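Local coordinates for protein beta-galactosidase (Streptococcus pneumoniae, PDB 4CUA) that probably binds galactose-containing glycans, serving as a carbohydrate-binding module of a large pneumococcal beta-galactosidase that hydrolyses terminal beta-galactosides, at residues R48-W52 with H84-V89; N78-F83 with I158-M162. One frame throughout, in Å; residues are numbered along the deposited sequence. Where two conformers were deposited one is given.

Interaction 1 of 2, residues R48-W52 with H84-V89; sequences RWTNW and HEDHGV. With EDO (1,2-ethanediol), chain D; EDO (1,2-ethanediol), chain F.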
ATOM      1  N   ARG A  48       3.789  10.833  -4.582  1.00  7.77           N
ATOM      2  CA  ARG A  48       2.653   9.931  -4.548  1.00  7.39           C
ATOM      3  C   ARG A  48       2.894   8.705  -5.375  1.00  7.44           C
ATOM      4  O   ARG A  48       3.652   8.759  -6.353  1.00  7.95           O
ATOM      5  CB  ARG A  48       1.396  10.658  -4.981  1.00  7.92           C
ATOM      6  CG  ARG A  48       1.528  11.381  -6.313  1.00  7.86           C
ATOM      7  CD  ARG A  48       0.238  12.053  -6.675  1.00  9.65           C
ATOM      8  NE  ARG A  48       0.301  12.832  -7.902  1.00  9.34           N
ATOM      9  CZ  ARG A  48       0.640  14.119  -7.970  1.00 10.16           C
ATOM     10  NH1 ARG A  48       1.029  14.807  -6.924  1.00 10.20           N
ATOM     11  NH2 ARG A  48       0.652  14.719  -9.176  1.00 11.84           N
ATOM     12  N   TRP A  49       2.259   7.578  -4.987  1.00  7.36           N
ATOM     13  CA  TRP A  49       1.982   6.516  -5.909  1.00  6.89           C
ATOM     14  C   TRP A  49       0.655   6.822  -6.564  1.00  7.57           C
ATOM     15  O   TRP A  49      -0.278   7.315  -5.926  1.00  7.34           O
ATOM     16  CB  TRP A  49       1.848   5.188  -5.178  1.00  6.87           C
ATOM     17  CG  TRP A  49       1.249   4.116  -6.057  1.00  6.54           C
ATOM     18  CD1 TRP A  49       1.915   3.307  -6.869  1.00  7.31           C
ATOM     19  CD2 TRP A  49      -0.153   3.789  -6.182  1.00  7.27           C
ATOM     20  NE1 TRP A  49       1.041   2.465  -7.517  1.00  7.40           N
ATOM     21  CE2 TRP A  49      -0.230   2.762  -7.137  1.00  7.53           C
ATOM     22  CE3 TRP A  49      -1.305   4.283  -5.617  1.00  7.65           C
ATOM     23  CZ2 TRP A  49      -1.448   2.174  -7.500  1.00  7.47           C
ATOM     24  CZ3 TRP A  49      -2.523   3.684  -5.972  1.00  7.54           C
ATOM     25  CH2 TRP A  49      -2.566   2.653  -6.910  1.00  8.09           C
ATOM     26  N   THR A  50       0.562   6.553  -7.870  1.00  7.58           N
ATOM     27  CA  THR A  50      -0.752   6.506  -8.524  1.00  8.06           C
ATOM     28  C   THR A  50      -0.687   5.420  -9.551  1.00  8.31           C
ATOM     29  O   THR A  50       0.378   4.971  -9.926  1.00  8.53           O
ATOM     30  CB  THR A  50      -1.124   7.819  -9.238  1.00  8.41           C
ATOM     31  OG1 THR A  50      -0.500   7.866 -10.518  1.00  9.16           O
ATOM     32  CG2 THR A  50      -0.784   9.085  -8.482  1.00  9.41           C
ATOM     33  N   ASN A  51      -1.885   5.055 -10.030  1.00  8.62           N
ATOM     34  CA  ASN A  51      -2.015   4.223 -11.244  1.00  8.87           C
ATOM     35  C   ASN A  51      -2.716   5.083 -12.314  1.00  8.79           C
ATOM     36  O   ASN A  51      -3.480   4.528 -13.127  1.00  9.46           O
ATOM     37  CB  ASN A  51      -2.665   2.910 -11.003  1.00  9.03           C
ATOM     38  CG  ASN A  51      -4.077   3.008 -10.495  1.00  9.69           C
ATOM     39  OD1 ASN A  51      -4.503   4.075 -10.061  1.00  9.85           O
ATOM     40  ND2 ASN A  51      -4.798   1.865 -10.492  1.00 12.10           N
ATOM     41  N   TRP A  52      -2.422   6.359 -12.345  1.00  8.60           N
ATOM     42  CA  TRP A  52      -3.003   7.297 -13.309  1.00  9.43           C
ATOM     43  C   TRP A  52      -2.725   6.808 -14.729  1.00 10.91           C
ATOM     44  O   TRP A  52      -1.629   6.532 -15.092  1.00 10.64           O
ATOM     45  CB  TRP A  52      -2.451   8.692 -13.076  1.00 10.71           C
ATOM     46  CG  TRP A  52      -2.939   9.700 -14.064  1.00 12.37           C
ATOM     47  CD1 TRP A  52      -4.133  10.380 -14.012  1.00 13.94           C
ATOM     48  CD2 TRP A  52      -2.241  10.179 -15.208  1.00 14.91           C
ATOM     49  NE1 TRP A  52      -4.214  11.224 -15.105  1.00 16.37           N
ATOM     50  CE2 TRP A  52      -3.065  11.145 -15.819  1.00 15.12           C
ATOM     51  CE3 TRP A  52      -1.025   9.882 -15.791  1.00 15.26           C
ATOM     52  CZ2 TRP A  52      -2.708  11.790 -17.027  1.00 18.38           C
ATOM     53  CZ3 TRP A  52      -0.660  10.544 -16.995  1.00 18.89           C
ATOM     54  CH2 TRP A  52      -1.506  11.475 -17.580  1.00 17.95           C
ATOM     55  N   HIS A  84      -4.511  11.243  -2.098  1.00  8.99           N
ATOM     56  CA  HIS A  84      -4.318  12.487  -2.781  1.00  9.31           C
ATOM     57  C   HIS A  84      -5.316  12.621  -3.916  1.00 10.49           C
ATOM     58  O   HIS A  84      -5.738  11.644  -4.451  1.00 10.37           O
ATOM     59  CB  HIS A  84      -2.841  12.610  -3.243  1.00  9.87           C
ATOM     60  CG  HIS A  84      -2.636  13.483  -4.447  1.00 10.79           C
ATOM     61  ND1 HIS A  84      -2.864  13.029  -5.711  1.00 11.24           N
ATOM     62  CD2 HIS A  84      -2.293  14.784  -4.567  1.00 11.26           C
ATOM     63  CE1 HIS A  84      -2.635  13.993  -6.585  1.00 11.44           C
ATOM     64  NE2 HIS A  84      -2.281  15.078  -5.921  1.00 11.85           N
ATOM     65  N   GLU A  85      -5.672  13.840  -4.250  0.53 11.63           N
ATOM     66  CA  GLU A  85      -6.567  14.045  -5.391  0.53 12.58           C
ATOM     67  C   GLU A  85      -6.201  15.289  -6.153  0.53 12.73           C
ATOM     68  O   GLU A  85      -5.826  16.320  -5.596  0.53 13.63           O
ATOM     69  CB  GLU A  85      -8.034  14.136  -4.956  0.53 13.91           C
ATOM     70  CG  GLU A  85      -8.403  15.384  -4.187  0.53 15.20           C
ATOM     71  CD  GLU A  85      -9.888  15.457  -3.866  0.53 16.66           C
ATOM     72  OE1 GLU A  85     -10.655  14.611  -4.330  0.53 19.32           O
ATOM     73  OE2 GLU A  85     -10.288  16.362  -3.110  0.53 19.39           O
ATOM     74  N   ASP A  86      -6.375  15.183  -7.467  1.00 13.08           N
ATOM     75  CA  ASP A  86      -6.275  16.305  -8.396  1.00 12.83           C
ATOM     76  C   ASP A  86      -7.330  16.018  -9.515  1.00 13.70           C
ATOM     77  O   ASP A  86      -8.172  15.161  -9.329  1.00 13.43           O
ATOM     78  CB  ASP A  86      -4.854  16.583  -8.864  1.00 13.02           C
ATOM     79  CG  ASP A  86      -4.229  15.434  -9.696  1.00 12.55           C
ATOM     80  OD1 ASP A  86      -4.943  14.585 -10.257  1.00 13.41           O
ATOM     81  OD2 ASP A  86      -2.956  15.476  -9.778  1.00 14.40           O
ATOM     82  N   HIS A  87      -7.267  16.727 -10.643  0.51 15.39           N
ATOM     83  CA  HIS A  87      -8.243  16.497 -11.710  0.51 17.05           C
ATOM     84  C   HIS A  87      -8.246  15.036 -12.169  0.51 16.14           C
ATOM     85  O   HIS A  87      -9.299  14.488 -12.500  0.51 16.77           O
ATOM     86  CB  HIS A  87      -7.963  17.426 -12.902  0.51 19.68           C
ATOM     87  CG  HIS A  87      -8.940  17.278 -14.026  0.51 22.80           C
ATOM     88  ND1 HIS A  87     -10.279  17.597 -13.900  0.51 25.36           N
ATOM     89  CD2 HIS A  87      -8.770  16.870 -15.309  0.51 24.73           C
ATOM     90  CE1 HIS A  87     -10.892  17.370 -15.050  0.51 24.47           C
ATOM     91  NE2 HIS A  87     -10.003  16.921 -15.916  0.51 24.74           N
ATOM     92  N   GLY A  88      -7.066  14.410 -12.158  1.00 14.64           N
ATOM     93  CA  GLY A  88      -6.894  13.086 -12.696  1.00 13.24           C
ATOM     94  C   GLY A  88      -6.936  11.851 -11.823  1.00 11.05           C
ATOM     95  O   GLY A  88      -7.167  10.766 -12.302  1.00 13.12           O
ATOM     96  N   VAL A  89      -6.768  12.059 -10.487  1.00 10.82           N
ATOM     97  CA  VAL A  89      -6.733  10.986  -9.555  1.00 10.21           C
ATOM     98  C   VAL A  89      -7.450  11.336  -8.270  1.00  9.99           C
ATOM     99  O   VAL A  89      -7.677  12.533  -8.015  1.00 11.05           O
ATOM    100  CB  VAL A  89      -5.256  10.601  -9.173  1.00 10.27           C
ATOM    101  CG1 VAL A  89      -4.511  10.069 -10.398  1.00 11.06           C
ATOM    102  CG2 VAL A  89      -4.499  11.710  -8.507  1.00 10.74           C
TER
HETATM  103  C1  EDO D2645      -1.709  12.551 -11.136  1.00 13.82           C
HETATM  104  O1  EDO D2645      -1.369  13.927 -11.168  1.00 14.33           O
HETATM  105  C2  EDO D2645      -0.567  11.644 -11.536  1.00 13.40           C
HETATM  106  O2  EDO D2645       0.491  11.787 -10.530  1.00 12.04           O
HETATM  107  C1  EDO F2647       7.316  11.791  -7.844  1.00 14.77           C
HETATM  108  O1  EDO F2647       7.635  10.448  -8.111  1.00 13.30           O
HETATM  109  C2  EDO F2647       5.874  12.073  -8.229  1.00 14.49           C
HETATM  110  O2  EDO F2647       4.946  11.392  -7.342  1.00 11.38           O
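A polar pocket with an aromatic wall, lined by a short strand and a loop next to the calcium site, is formed where 48-52 meets 84-89. Its occupant is a 1,2-ethanediol (chain D), probably from the crystallisation liquor; a diol hydrogen-bonded by arginine and aspartate beside a tryptophan ring is consistent with a sugar-binding site, though no sugar is present. The guanidinium of Arg-48 lies flat on the His-84 ring, centres 4.1 Å apart and planes at 5°, while Arg-48 CD makes a CH-pi contact 3.6 Å from the ring centroid. His-84 ND1 hydrogen-bonds to Ser-172, and Arg-48 NH2 to Asn-43. Arg-48 NE donates to O2 of the diol (2.8 Å) and Arg-48 NH2 to its O1 (2.9 Å), which in turn donates to Asp-86 OD2 (2.6 Å). The diol thus bridges two charges whose direct salt bridge, Arg-48 NH2 to Asp-86 OD2, is long at 3.7 Å and has no N-H directed at the oxygen. Asp-86 OD1 closes an Asx turn by accepting from Gly-88 N (2.9 Å). In the facing segment Thr-50 OG1 accepts from Trp-52 N (3.1 Å), an ST turn, and also hydrogen-bonds to Asp-29. Trp-52 offers one ring face to the diol, and its CD1 packs 3.6 Å from Val-89 CG1 and 3.5 Å from Gly-88 O; a CB on Gly-88 would clash with the indole. Strand 172-177 runs between strand 49-50 and the loop 84-89 that follows strand 70-83: Trp-49 pairs with Ile-173 and His-84 with Ser-172 through backbone hydrogen bonds, and Ser-172 touches Arg-48, Thr-50 and Val-89.

Interaction 2 of 2, residues N78-F83 with I158-M162; sequences NLSVGF and IRIRM. With EDO (1,2-ethanediol), chain E.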
ATOM      1  N   ASN A  78      -3.577  -2.306  11.974  1.00 12.57           N
ATOM      2  CA  ASN A  78      -3.863  -0.969  11.563  1.00 12.38           C
ATOM      3  C   ASN A  78      -3.167  -0.702  10.213  1.00  9.97           C
ATOM      4  O   ASN A  78      -2.215  -1.344   9.866  1.00 10.50           O
ATOM      5  CB  ASN A  78      -3.345   0.071  12.622  1.00 10.76           C
ATOM      6  CG  ASN A  78      -1.878   0.058  12.771  1.00 13.55           C
ATOM      7  OD1 ASN A  78      -1.154   0.838  12.102  1.00 12.81           O
ATOM      8  ND2 ASN A  78      -1.355  -0.831  13.591  1.00 12.35           N
ATOM      9  N   LEU A  79      -3.717   0.318   9.572  1.00 10.95           N
ATOM     10  CA  LEU A  79      -3.172   0.912   8.358  1.00 10.55           C
ATOM     11  C   LEU A  79      -3.688   2.284   8.248  1.00  9.89           C
ATOM     12  O   LEU A  79      -4.837   2.537   8.464  1.00 11.18           O
ATOM     13  CB  LEU A  79      -3.674   0.107   7.170  1.00 10.19           C
ATOM     14  CG  LEU A  79      -3.286   0.636   5.764  1.00 10.74           C
ATOM     15  CD1 LEU A  79      -1.785   0.644   5.504  1.00 11.77           C
ATOM     16  CD2 LEU A  79      -4.084  -0.087   4.654  1.00 11.45           C
ATOM     17  N   SER A  80      -2.816   3.230   7.878  0.54 10.01           N
ATOM     18  CA  SER A  80      -3.257   4.585   7.579  0.54 10.02           C
ATOM     19  C   SER A  80      -2.816   4.930   6.162  0.54  9.40           C
ATOM     20  O   SER A  80      -1.720   4.612   5.768  0.54  9.00           O
ATOM     21  CB  SER A  80      -2.642   5.601   8.541  0.54 10.89           C
ATOM     22  OG  SER A  80      -2.937   5.296   9.882  0.54 13.94           O
ATOM     23  N   VAL A  81      -3.707   5.605   5.433  1.00  9.44           N
ATOM     24  CA  VAL A  81      -3.461   5.934   4.020  1.00  9.21           C
ATOM     25  C   VAL A  81      -3.847   7.356   3.750  1.00  8.35           C
ATOM     26  O   VAL A  81      -4.991   7.769   3.919  1.00  8.47           O
ATOM     27  CB  VAL A  81      -4.276   5.048   3.086  1.00  9.15           C
ATOM     28  CG1 VAL A  81      -3.937   5.332   1.611  1.00  9.58           C
ATOM     29  CG2 VAL A  81      -4.094   3.600   3.393  1.00  9.13           C
ATOM     30  N   GLY A  82      -2.879   8.110   3.266  1.00  8.26           N
ATOM     31  CA  GLY A  82      -3.096   9.484   2.850  1.00  8.09           C
ATOM     32  C   GLY A  82      -3.442   9.532   1.376  1.00  8.66           C
ATOM     33  O   GLY A  82      -2.558   9.510   0.540  1.00  8.91           O
ATOM     34  N   PHE A  83      -4.711   9.588   1.071  1.00  8.67           N
ATOM     35  CA  PHE A  83      -5.126   9.733  -0.314  1.00  9.20           C
ATOM     36  C   PHE A  83      -4.872  11.133  -0.823  1.00  8.69           C
ATOM     37  O   PHE A  83      -5.109  12.138  -0.122  1.00 10.38           O
ATOM     38  CB  PHE A  83      -6.611   9.332  -0.462  1.00  9.21           C
ATOM     39  CG  PHE A  83      -6.864   7.883  -0.190  1.00 10.66           C
ATOM     40  CD1 PHE A  83      -6.420   6.911  -1.078  1.00 10.03           C
ATOM     41  CD2 PHE A  83      -7.491   7.454   0.983  1.00 10.73           C
ATOM     42  CE1 PHE A  83      -6.633   5.561  -0.806  1.00 11.18           C
ATOM     43  CE2 PHE A  83      -7.677   6.116   1.255  1.00 11.32           C
ATOM     44  CZ  PHE A  83      -7.252   5.164   0.361  1.00 11.50           C
ATOM     45  N   ILE A 158       0.828  -6.635   4.229  0.58 10.07           N
ATOM     46  CA  ILE A 158      -0.526  -6.277   3.999  0.58 10.45           C
ATOM     47  C   ILE A 158      -0.573  -5.430   2.766  0.58 10.34           C
ATOM     48  O   ILE A 158       0.446  -4.832   2.409  0.58 11.15           O
ATOM     49  CB  ILE A 158      -1.242  -5.635   5.214  0.58 10.87           C
ATOM     50  CG1 ILE A 158      -0.656  -4.241   5.491  0.58 10.98           C
ATOM     51  CG2 ILE A 158      -1.168  -6.612   6.391  0.58 11.73           C
ATOM     52  CD1 ILE A 158      -1.577  -3.328   6.258  0.58 12.62           C
ATOM     53  N   ARG A 159      -1.734  -5.393   2.160  1.00 10.44           N
ATOM     54  CA  ARG A 159      -1.999  -4.521   1.031  1.00  9.79           C
ATOM     55  C   ARG A 159      -3.421  -4.011   1.030  1.00  9.78           C
ATOM     56  O   ARG A 159      -4.338  -4.597   1.664  1.00 10.25           O
ATOM     57  CB  ARG A 159      -1.702  -5.175  -0.311  1.00 10.24           C
ATOM     58  CG  ARG A 159      -2.719  -6.224  -0.763  1.00 11.39           C
ATOM     59  CD  ARG A 159      -2.202  -6.942  -2.001  1.00 13.94           C
ATOM     60  NE  ARG A 159      -3.256  -7.841  -2.472  1.00 15.41           N
ATOM     61  CZ  ARG A 159      -3.079  -8.637  -3.534  1.00 16.33           C
ATOM     62  NH1 ARG A 159      -1.956  -8.584  -4.241  1.00 16.75           N
ATOM     63  NH2 ARG A 159      -4.066  -9.430  -3.886  1.00 17.89           N
ATOM     64  N   ILE A 160      -3.617  -2.893   0.365  1.00  9.05           N
ATOM     65  CA  ILE A 160      -4.900  -2.333   0.108  1.00  9.01           C
ATOM     66  C   ILE A 160      -5.123  -2.379  -1.420  1.00  9.40           C
ATOM     67  O   ILE A 160      -4.385  -1.840  -2.173  1.00  8.88           O
ATOM     68  CB  ILE A 160      -5.122  -0.951   0.798  1.00  9.71           C
ATOM     69  CG1 ILE A 160      -6.516  -0.462   0.572  1.00 10.01           C
ATOM     70  CG2 ILE A 160      -4.073   0.078   0.337  1.00 10.07           C
ATOM     71  CD1 ILE A 160      -6.904   0.806   1.307  1.00 10.59           C
ATOM     72  N   ARG A 161      -6.201  -3.065  -1.807  1.00 10.46           N
ATOM     73  CA  ARG A 161      -6.529  -3.340  -3.220  1.00 10.60           C
ATOM     74  C   ARG A 161      -7.753  -2.530  -3.565  1.00 11.09           C
ATOM     75  O   ARG A 161      -8.826  -2.616  -2.897  1.00 11.62           O
ATOM     76  CB  ARG A 161      -6.752  -4.840  -3.364  1.00 11.23           C
ATOM     77  CG  ARG A 161      -7.106  -5.252  -4.800  1.00 12.43           C
ATOM     78  CD  ARG A 161      -6.966  -6.724  -4.979  1.00 14.17           C
ATOM     79  NE  ARG A 161      -7.674  -7.521  -3.975  1.00 14.48           N
ATOM     80  CZ  ARG A 161      -8.974  -7.769  -3.967  1.00 17.73           C
ATOM     81  NH1 ARG A 161      -9.771  -7.342  -4.941  1.00 17.15           N
ATOM     82  NH2 ARG A 161      -9.460  -8.505  -2.989  1.00 19.61           N
HETATM   83  N   MSE A 162      -7.628  -1.689  -4.591  1.00 10.51           N
HETATM   84  CA  MSE A 162      -8.488  -0.549  -4.769  1.00 10.83           C
HETATM   85  C   MSE A 162      -8.966  -0.313  -6.188  1.00 11.17           C
HETATM   86  O   MSE A 162      -8.179  -0.457  -7.116  1.00 13.67           O
HETATM   87  CB  MSE A 162      -7.711   0.745  -4.451  1.00 12.36           C
HETATM   88  CG  MSE A 162      -7.243   0.737  -2.988  1.00 11.47           C
HETATM   89 SE   MSE A 162      -5.926   2.161  -2.663  1.00 18.39          SE
HETATM   90  CE  MSE A 162      -4.466   1.439  -3.740  1.00 11.75           C
TER
HETATM   91  C1  EDO E2646       0.023  -7.883  -6.563  1.00 17.51           C
HETATM   92  O1  EDO E2646       0.661  -7.744  -7.746  1.00 21.69           O
HETATM   93  C2  EDO E2646       0.781  -6.928  -5.552  1.00 16.38           C
HETATM   94  O2  EDO E2646      -0.071  -6.613  -4.581  1.00 14.74           O
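Ile-158 begins the contact by directing its side chain across the core of the beta-sandwich, with its CD1 4.0 Å from Leu-79 CD1 and 4.2 Å from the backbone Asn-78 O. Arg-159 points away; its guanidinium forms a salt bridge with Glu-98 and a cation-pi contact with Trp-128, and its NH1 donates to O2 of a 1,2-ethanediol (chain E) at 2.7 Å. Ile-160 returns to the interior and touches three residues: its CB lies 4.1 Å from Leu-79 CD2, and its CD1 is 4.5 Å from both Val-81 CG2 and Phe-83 CZ. Arg-161 again leaves the core, bridging Glu-58 and Glu-98. At Met-162, present as selenomethionine, SE approaches Phe-83 CE1 to 3.9 Å in the plane of the ring, an edge-on Met-aromatic contact. The segments are face-packed layers rather than paired neighbours: the axes of the two segments approach to 9.4 Å at their closest and cross at -48°, leaving apolar side chains to fill the gap. In its own layer strand 70-83 is flanked by antiparallel strands 145-155 and 172-177, strand 157-163 lies between 58-67 and 94-100, and Ile-173 and Pro-92 help enclose Phe-83 and Met-162.

From the N terminus, 48-52 comes first and is met by 84-89, so interaction 1 closes a loop containing strands 58-67 and 70-83. Interaction 2 opens within that loop, at 78-83, and closes only at 158-162, beyond strands 94-100, 128-130 and 145-155; the two contacts therefore cross along the chain. They are also joined covalently, because 78-83 runs straight into 84-89, carrying the chain from the packed interior to the loops near the calcium. Their centres lie 15 Å apart, yet they touch where Trp-49 CZ3 meets Met-162 CE at 3.7 Å. Interaction 2 unites the two layers of the sandwich, and interaction 1 joins strand 49-50 and the loop after strand 70-83 near the calcium.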